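Local coordinates for lipase (PDB 6A0W), which probably hydrolyses the ester bonds of triacylglycerols as a class 3 fungal lipase, with an N-terminal segment that regulates its affinity for substrate, at residues N15-I19 with H228-I232; M120-D126 with V135-L140; Q155-T159 with E189-S193. One frame throughout, in Å; residues are numbered along the deposited sequence.

Contact 1 (N15-I19 with H228-I232); sequences NPPPI and HKRDI. With SO4 (sulfate ion), chain C.
Arg230 reaches out to the proline-rich segment Asn15-Ile19, and its guanidinium enters between Pro16 and Ile19. The two apolar neighbours take opposite faces of the flat group: Pro16 CB lies over one at 3.9 Å from Arg230 NH2, and Ile19 CG1 over the other at 3.7 Å from Arg230 NH2, both off-centre. The pyrrolidine ring crosses the arginine nearly perpendicularly, whereas the isoleucine branch runs past it in the reverse direction. At the edge, slightly tilted from the guanidinium plane, Arg230 NH2 donates to Pro17 O at 2.6 Å, with an N-H...O angle of 143°, so the bond is short but bent. An extended aliphatic chain (chi2 173°, chi3 -174°) carries the guanidinium far enough from its backbone to reach that carbonyl. The Pro16 ring gives a rigid apolar surface, and because Pro17 O belongs to the amide joined to the nitrogen of Pro18, that peptide bond has no N-H.

Arg230 sits in a type II' beta turn from His228 to Asp231. The turn is fixed by Asp283, which accepts from Arg230 N, while Arg230 NH1 donates to Phe278 O. Lys229 meets the isoleucine loosely, through CB alone, 4.4 Å from Ile19 CD1, and sends its amine to a salt bridge with Glu254. Next to it, the edge of the His228 ring donates from NE2 to O2 of a sulfate at 2.7 Å; the ion probably comes from the crystallisation liquor. Asp231, bonded to His284, probably belongs to the lipase's Ser-His-Asp triad. Backbone carbonyls at Pro17 and Phe278 probably help to offset the arginine's charge, while Pro16 and Ile19 shield its faces; the contact ties the N-terminal segment, through one hydrogen bond and two apolar faces, to the turn bearing the presumed triad aspartate.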
# COMPACT_ATOMS: atom_id res chain seq x y z
N ASN A 15 18.81 -6.98 21.60
CA ASN A 15 18.32 -8.35 21.87
C ASN A 15 16.79 -8.50 21.75
O ASN A 15 16.14 -9.00 22.67
CB ASN A 15 18.73 -8.87 23.26
CG ASN A 15 20.00 -8.22 23.79
OD1 ASN A 15 21.00 -8.11 23.09
ND2 ASN A 15 19.97 -7.84 25.07
N PRO A 16 16.20 -8.06 20.61
CA PRO A 16 14.89 -8.64 20.35
C PRO A 16 15.08 -10.12 20.04
O PRO A 16 16.06 -10.44 19.34
CB PRO A 16 14.46 -7.92 19.07
CG PRO A 16 15.74 -7.62 18.35
CD PRO A 16 16.82 -7.52 19.38
N PRO A 17 14.11 -10.98 20.43
CA PRO A 17 14.13 -12.33 19.86
C PRO A 17 14.35 -12.27 18.34
O PRO A 17 13.67 -11.50 17.66
CB PRO A 17 12.73 -12.91 20.18
CG PRO A 17 12.05 -11.93 21.06
CD PRO A 17 12.78 -10.61 20.95
N PRO A 18 15.34 -13.02 17.84
CA PRO A 18 15.46 -13.17 16.39
C PRO A 18 14.10 -13.45 15.78
O PRO A 18 13.21 -13.99 16.45
CB PRO A 18 16.35 -14.40 16.26
CG PRO A 18 17.17 -14.42 17.50
CD PRO A 18 16.20 -13.97 18.56
N ILE A 19 13.92 -13.12 14.51
CA ILE A 19 12.65 -13.47 13.85
C ILE A 19 12.52 -14.98 13.73
O ILE A 19 13.37 -15.60 13.12
CB ILE A 19 12.60 -12.87 12.44
CG1 ILE A 19 12.57 -11.33 12.51
CG2 ILE A 19 11.36 -13.34 11.70
CD1 ILE A 19 12.73 -10.67 11.15
N HIS A 228 7.70 -5.53 5.43
CA HIS A 228 9.16 -5.62 5.58
C HIS A 228 9.56 -5.83 7.01
O HIS A 228 9.44 -4.94 7.90
CB HIS A 228 9.88 -4.40 5.03
CG HIS A 228 11.37 -4.46 5.19
ND1 HIS A 228 12.06 -3.59 6.02
CD2 HIS A 228 12.31 -5.23 4.59
CE1 HIS A 228 13.36 -3.80 5.87
NE2 HIS A 228 13.54 -4.82 5.05
N LYS A 229 9.99 -7.07 7.25
CA LYS A 229 10.46 -7.50 8.55
C LYS A 229 9.60 -7.00 9.69
O LYS A 229 8.47 -7.46 9.85
CB LYS A 229 11.93 -7.09 8.70
CG LYS A 229 12.85 -7.73 7.68
CD LYS A 229 14.31 -7.34 7.86
CE LYS A 229 15.07 -7.71 6.62
NZ LYS A 229 16.50 -7.42 6.74
N ARG A 230 10.15 -6.10 10.52
CA ARG A 230 9.49 -5.68 11.76
C ARG A 230 8.75 -4.32 11.62
O ARG A 230 8.42 -3.69 12.63
CB ARG A 230 10.51 -5.54 12.90
CG ARG A 230 11.22 -6.82 13.31
CD ARG A 230 12.33 -6.55 14.32
NE ARG A 230 13.11 -7.75 14.63
CZ ARG A 230 12.69 -8.70 15.46
NH1 ARG A 230 11.50 -8.64 16.02
NH2 ARG A 230 13.47 -9.74 15.71
N ASP A 231 8.51 -3.87 10.40
CA ASP A 231 7.81 -2.59 10.14
C ASP A 231 6.58 -2.46 11.00
O ASP A 231 5.69 -3.32 10.99
CB ASP A 231 7.46 -2.53 8.63
CG ASP A 231 6.69 -1.29 8.23
OD1 ASP A 231 6.51 -0.42 9.11
OD2 ASP A 231 6.37 -1.16 7.02
N ILE A 232 6.55 -1.41 11.83
CA ILE A 232 5.40 -1.17 12.71
C ILE A 232 4.09 -0.89 11.99
O ILE A 232 3.00 -1.17 12.50
CB ILE A 232 5.68 -0.04 13.70
CG1 ILE A 232 4.64 -0.01 14.79
CG2 ILE A 232 5.83 1.31 13.01
CD1 ILE A 232 5.06 0.89 15.92
S SO4 C . 15.23 -5.52 2.29
O1 SO4 C . 15.42 -4.09 2.07
O2 SO4 C . 15.65 -5.83 3.67
O3 SO4 C . 16.06 -6.28 1.33
O4 SO4 C . 13.80 -5.85 2.08

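Contact 2 (M120-D126 with V135-L140); sequences MVFTFTD and VHAGFL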
# COMPACT_ATOMS: atom_id res chain seq x y z
N MET A 120 -1.43 9.26 15.29
CA MET A 120 -2.54 8.77 14.47
C MET A 120 -3.74 8.68 15.42
O MET A 120 -3.57 8.19 16.52
CB MET A 120 -2.22 7.37 13.91
CG MET A 120 -3.31 6.80 13.02
SD MET A 120 -2.82 5.20 12.32
CE MET A 120 -1.62 5.76 11.12
N VAL A 121 -4.94 9.00 14.95
CA VAL A 121 -6.15 8.71 15.71
C VAL A 121 -6.99 7.63 15.01
O VAL A 121 -7.10 7.60 13.78
CB VAL A 121 -7.01 9.97 15.94
CG1 VAL A 121 -6.18 11.09 16.57
CG2 VAL A 121 -7.65 10.47 14.66
N PHE A 122 -7.70 6.85 15.80
CA PHE A 122 -8.28 5.59 15.34
C PHE A 122 -9.74 5.69 14.95
O PHE A 122 -10.30 4.74 14.41
CB PHE A 122 -8.11 4.51 16.42
CG PHE A 122 -6.70 4.32 16.87
CD1 PHE A 122 -5.64 4.58 16.01
CD2 PHE A 122 -6.44 3.92 18.16
CE1 PHE A 122 -4.33 4.43 16.44
CE2 PHE A 122 -5.14 3.78 18.60
CZ PHE A 122 -4.09 4.02 17.74
N THR A 123 -10.33 6.87 15.10
CA THR A 123 -11.74 7.07 14.83
C THR A 123 -12.16 6.60 13.43
O THR A 123 -11.57 6.97 12.42
CB THR A 123 -12.06 8.57 14.93
OG1 THR A 123 -11.48 9.07 16.13
CG2 THR A 123 -13.54 8.84 14.98
N PHE A 124 -13.28 5.89 13.39
CA PHE A 124 -13.92 5.45 12.18
C PHE A 124 -14.89 6.47 11.63
O PHE A 124 -15.45 7.23 12.39
CB PHE A 124 -14.74 4.19 12.49
CG PHE A 124 -13.92 2.96 12.66
CD1 PHE A 124 -13.15 2.48 11.61
CD2 PHE A 124 -13.98 2.22 13.83
CE1 PHE A 124 -12.46 1.29 11.73
CE2 PHE A 124 -13.27 1.04 13.96
CZ PHE A 124 -12.53 0.57 12.90
N THR A 125 -15.08 6.46 10.33
CA THR A 125 -16.24 7.01 9.66
C THR A 125 -16.92 5.83 8.98
O THR A 125 -16.24 4.88 8.61
CB THR A 125 -15.83 7.95 8.51
OG1 THR A 125 -14.95 8.95 8.98
CG2 THR A 125 -17.06 8.61 7.88
N ASP A 126 -18.23 5.92 8.72
CA ASP A 126 -18.93 4.91 7.94
C ASP A 126 -18.41 4.87 6.53
O ASP A 126 -18.18 5.90 5.92
CB ASP A 126 -20.44 5.18 7.90
CG ASP A 126 -21.12 4.84 9.20
OD1 ASP A 126 -20.46 4.33 10.14
OD2 ASP A 126 -22.35 5.06 9.29
N VAL A 135 -14.19 2.73 7.83
CA VAL A 135 -12.78 3.00 7.54
C VAL A 135 -12.27 4.20 8.33
O VAL A 135 -13.04 5.01 8.86
CB VAL A 135 -12.56 3.23 6.04
CG1 VAL A 135 -13.13 2.05 5.28
CG2 VAL A 135 -13.26 4.48 5.58
N HIS A 136 -10.97 4.18 8.58
CA HIS A 136 -10.29 5.23 9.31
C HIS A 136 -10.70 6.59 8.78
O HIS A 136 -10.69 6.80 7.56
CB HIS A 136 -8.79 5.04 9.09
CG HIS A 136 -7.94 6.06 9.77
ND1 HIS A 136 -7.58 7.24 9.17
CD2 HIS A 136 -7.31 6.02 10.97
CE1 HIS A 136 -6.77 7.90 9.99
NE2 HIS A 136 -6.55 7.16 11.06
N ALA A 137 -11.16 7.49 9.65
CA ALA A 137 -11.79 8.74 9.18
C ALA A 137 -10.82 9.63 8.40
O ALA A 137 -11.16 10.20 7.35
CB ALA A 137 -12.34 9.53 10.36
N GLY A 138 -9.60 9.69 8.89
CA GLY A 138 -8.52 10.40 8.21
C GLY A 138 -8.27 9.88 6.82
O GLY A 138 -8.25 10.64 5.85
N PHE A 139 -8.06 8.56 6.68
CA PHE A 139 -7.73 8.08 5.35
C PHE A 139 -8.86 8.42 4.37
O PHE A 139 -8.64 8.72 3.20
CB PHE A 139 -7.43 6.57 5.37
CG PHE A 139 -6.36 6.12 6.35
CD1 PHE A 139 -5.37 6.97 6.80
CD2 PHE A 139 -6.31 4.81 6.76
CE1 PHE A 139 -4.46 6.55 7.76
CE2 PHE A 139 -5.39 4.36 7.69
CZ PHE A 139 -4.44 5.23 8.17
N LEU A 140 -10.09 8.20 4.81
CA LEU A 140 -11.24 8.41 3.94
C LEU A 140 -11.44 9.88 3.55
O LEU A 140 -11.76 10.18 2.40
CB LEU A 140 -12.52 7.86 4.59
CG LEU A 140 -13.77 7.88 3.71
CD1 LEU A 140 -13.64 6.92 2.56
CD2 LEU A 140 -15.02 7.52 4.51
O HOH W 1 -5.07 9.80 12.12
O HOH W 2 -13.88 10.83 6.69
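Met120 approaches His136 and Phe139 with different atoms of one side chain: CG lies 3.8 Å from His136 NE2, and a bend at chi3 (-73°) brings CE to the edge of the Phe139 ring, 4.1 Å from Phe139 CZ. A flexible thioether suits this place, since it reaches two rings that lie over each other's faces, one by CG and the other by CE. His136 swings its imidazole away from its own N (chi1 180°), over the start of helix 137-160. It holds the N-cap position, and His136 ND1 makes the capping bond, accepting from Phe139 N at 2.9 Å, almost exactly in the ring plane. A water at the ring edge takes a bond from Val121 N and a weak one from His136 NE2.

The backbone here is a beta hairpin, strand 124-126 against 134-136, whose second strand runs straight into the helix. Phe124 and His136 form a non-hydrogen-bonded pair with diverging side chains, and the Phe124 ring stacks on Tyr243. Thr125 and Val135 form the hydrogen-bonded pair; on the helix side of the Phe124-His136 pair, Ala137 N donates to Thr123 O at 2.8 Å. Thr125 splits its branches: OG1 makes a short approach of 3.0 Å to Ala137 CB, close to a water that donates to Ala137 O, while CG2 meets Leu140 CD2 at 4.1 Å.

Contact 3 (Q155-T159 with E189-S193); sequences QDQLT and EKRLS
A single bend at chi3 (-66°) of the otherwise extended Arg191 side chain sets the guanidinium's edge against Gln155 O and Thr159 OG1 and a face against Leu158, and a bend at chi2 of Glu189 (55°) raises its carboxylate alongside. The setting is a type I beta turn from Glu189 to Leu192, just after helix 173-188 ends, packed against the last part of helix 137-160 in the alpha/beta-hydrolase fold.

Within the turn, Arg191 grips Glu189 side-on: Arg191 NE donates to Glu189 OE2, and Arg191 NH2 to Glu189 OE1 at 2.7 Å, forming a salt bridge. Backbone Arg191 N also donates to OE2, on its anti lone pair. The rest of the guanidinium edge faces the helix. Arg191 NH1 donates almost in its plane to Thr159 OG1 at 2.8 Å, and Arg191 NH2 makes a longer bond of 3.1 Å to Gln155 O. That carbonyl is shared, for it also takes the helical bond from Thr159 N and a bond from Thr159 OG1. The threonine hydroxyl is well chosen, since it can give its proton to the carbonyl while accepting from the arginine. Arginine fits because its planar group can serve a carboxylate, a hydroxyl and a carbonyl together, and the carboxylate, gripped by four bonds, probably keeps its negative charge.

Leu158 lies over the centre of one guanidinium face, and its CD2 also packs on Leu192 CG at 3.8 Å, giving the polar cluster an apolar floor. Gln155 adds a last bond: its amide plane stands 68° from that of the carboxylate, and Gln155 NE2 lies 3.0 Å from Glu189 OE1, coming to it over the carboxylate face opposite the one used by Arg191 NH2.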
# COMPACT_ATOMS: atom_id res chain seq x y z
N GLN A 155 -10.41 6.64 -16.00
CA GLN A 155 -11.49 6.41 -16.99
C GLN A 155 -11.07 6.77 -18.39
O GLN A 155 -11.23 5.98 -19.34
CB GLN A 155 -12.75 7.17 -16.62
CG GLN A 155 -13.41 6.69 -15.35
CD GLN A 155 -14.92 6.84 -15.37
OE1 GLN A 155 -15.46 7.89 -14.98
NE2 GLN A 155 -15.61 5.76 -15.74
N ASP A 156 -10.37 7.88 -18.50
CA ASP A 156 -9.95 8.39 -19.80
C ASP A 156 -8.86 7.55 -20.47
O ASP A 156 -8.86 7.32 -21.68
CB ASP A 156 -9.52 9.86 -19.62
CG ASP A 156 -9.60 10.63 -20.91
OD1 ASP A 156 -10.75 10.89 -21.38
OD2 ASP A 156 -8.53 10.86 -21.49
N GLN A 157 -7.88 7.15 -19.67
CA GLN A 157 -6.81 6.28 -20.16
C GLN A 157 -7.32 4.88 -20.54
O GLN A 157 -6.87 4.28 -21.52
CB GLN A 157 -5.72 6.18 -19.08
CG GLN A 157 -4.94 7.48 -18.94
CD GLN A 157 -4.03 7.71 -20.12
OE1 GLN A 157 -3.18 6.85 -20.43
NE2 GLN A 157 -4.13 8.89 -20.74
N LEU A 158 -8.21 4.34 -19.72
CA LEU A 158 -8.76 3.04 -19.98
C LEU A 158 -9.63 3.06 -21.24
O LEU A 158 -9.47 2.18 -22.11
CB LEU A 158 -9.56 2.62 -18.76
CG LEU A 158 -10.02 1.17 -18.61
CD1 LEU A 158 -8.84 0.21 -18.66
CD2 LEU A 158 -10.75 1.05 -17.29
N THR A 159 -10.41 4.13 -21.44
CA THR A 159 -11.07 4.33 -22.75
C THR A 159 -10.10 4.32 -23.92
O THR A 159 -10.32 3.61 -24.92
CB THR A 159 -11.88 5.63 -22.79
OG1 THR A 159 -12.80 5.65 -21.69
CG2 THR A 159 -12.65 5.76 -24.08
N GLU A 189 -16.24 1.85 -11.82
CA GLU A 189 -15.73 1.74 -13.17
C GLU A 189 -15.96 0.30 -13.60
O GLU A 189 -15.23 -0.62 -13.22
CB GLU A 189 -14.25 2.11 -13.19
CG GLU A 189 -13.49 1.73 -14.43
CD GLU A 189 -14.12 2.29 -15.70
OE1 GLU A 189 -13.73 3.41 -16.11
OE2 GLU A 189 -14.92 1.57 -16.34
N LYS A 190 -17.01 0.10 -14.39
CA LYS A 190 -17.51 -1.24 -14.62
C LYS A 190 -16.60 -1.98 -15.60
O LYS A 190 -16.69 -3.18 -15.72
CB LYS A 190 -18.95 -1.21 -15.15
CG LYS A 190 -19.08 -0.37 -16.41
CD LYS A 190 -19.94 -1.00 -17.50
CE LYS A 190 -19.62 -0.39 -18.86
NZ LYS A 190 -20.26 0.95 -18.99
N ARG A 191 -15.77 -1.29 -16.36
CA ARG A 191 -14.81 -1.98 -17.19
C ARG A 191 -13.68 -2.70 -16.42
O ARG A 191 -12.91 -3.45 -17.01
CB ARG A 191 -14.22 -1.01 -18.19
CG ARG A 191 -15.30 -0.46 -19.13
CD ARG A 191 -14.72 0.67 -19.97
NE ARG A 191 -14.36 1.82 -19.14
CZ ARG A 191 -13.84 2.95 -19.61
NH1 ARG A 191 -13.54 3.06 -20.90
NH2 ARG A 191 -13.51 3.92 -18.76
N LEU A 192 -13.60 -2.47 -15.11
CA LEU A 192 -12.55 -3.08 -14.29
C LEU A 192 -13.15 -4.18 -13.46
O LEU A 192 -14.26 -4.00 -12.95
CB LEU A 192 -11.87 -2.05 -13.39
CG LEU A 192 -11.00 -1.07 -14.16
CD1 LEU A 192 -10.60 0.09 -13.25
CD2 LEU A 192 -9.80 -1.70 -14.85
N SER A 193 -12.35 -5.22 -13.22
CA SER A 193 -12.75 -6.40 -12.43
C SER A 193 -11.48 -7.10 -11.94
O SER A 193 -10.38 -6.67 -12.32
CB SER A 193 -13.52 -7.39 -13.32
OG SER A 193 -12.67 -7.95 -14.30

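In the fold
From the N terminus, the chain first passes through 15-19, whose partner at 228-232 comes more than two hundred residues later, so contact 1 closes a long loop that encloses both other contacts. Contact 2 closes the short hairpin loop between 120-126 and 135-140, and contact 3 follows it in series, joining 155-159 to 189-193. Contacts 2 and 3 share helix 137-160, using its beginning and its late part, with centres 28 Å apart. Contact 3 links that helix to the loop leading into strand 197-202, whereas contact 1, across the chain's centre from it, fastens the N-terminal segment to the loop after strand 223-228.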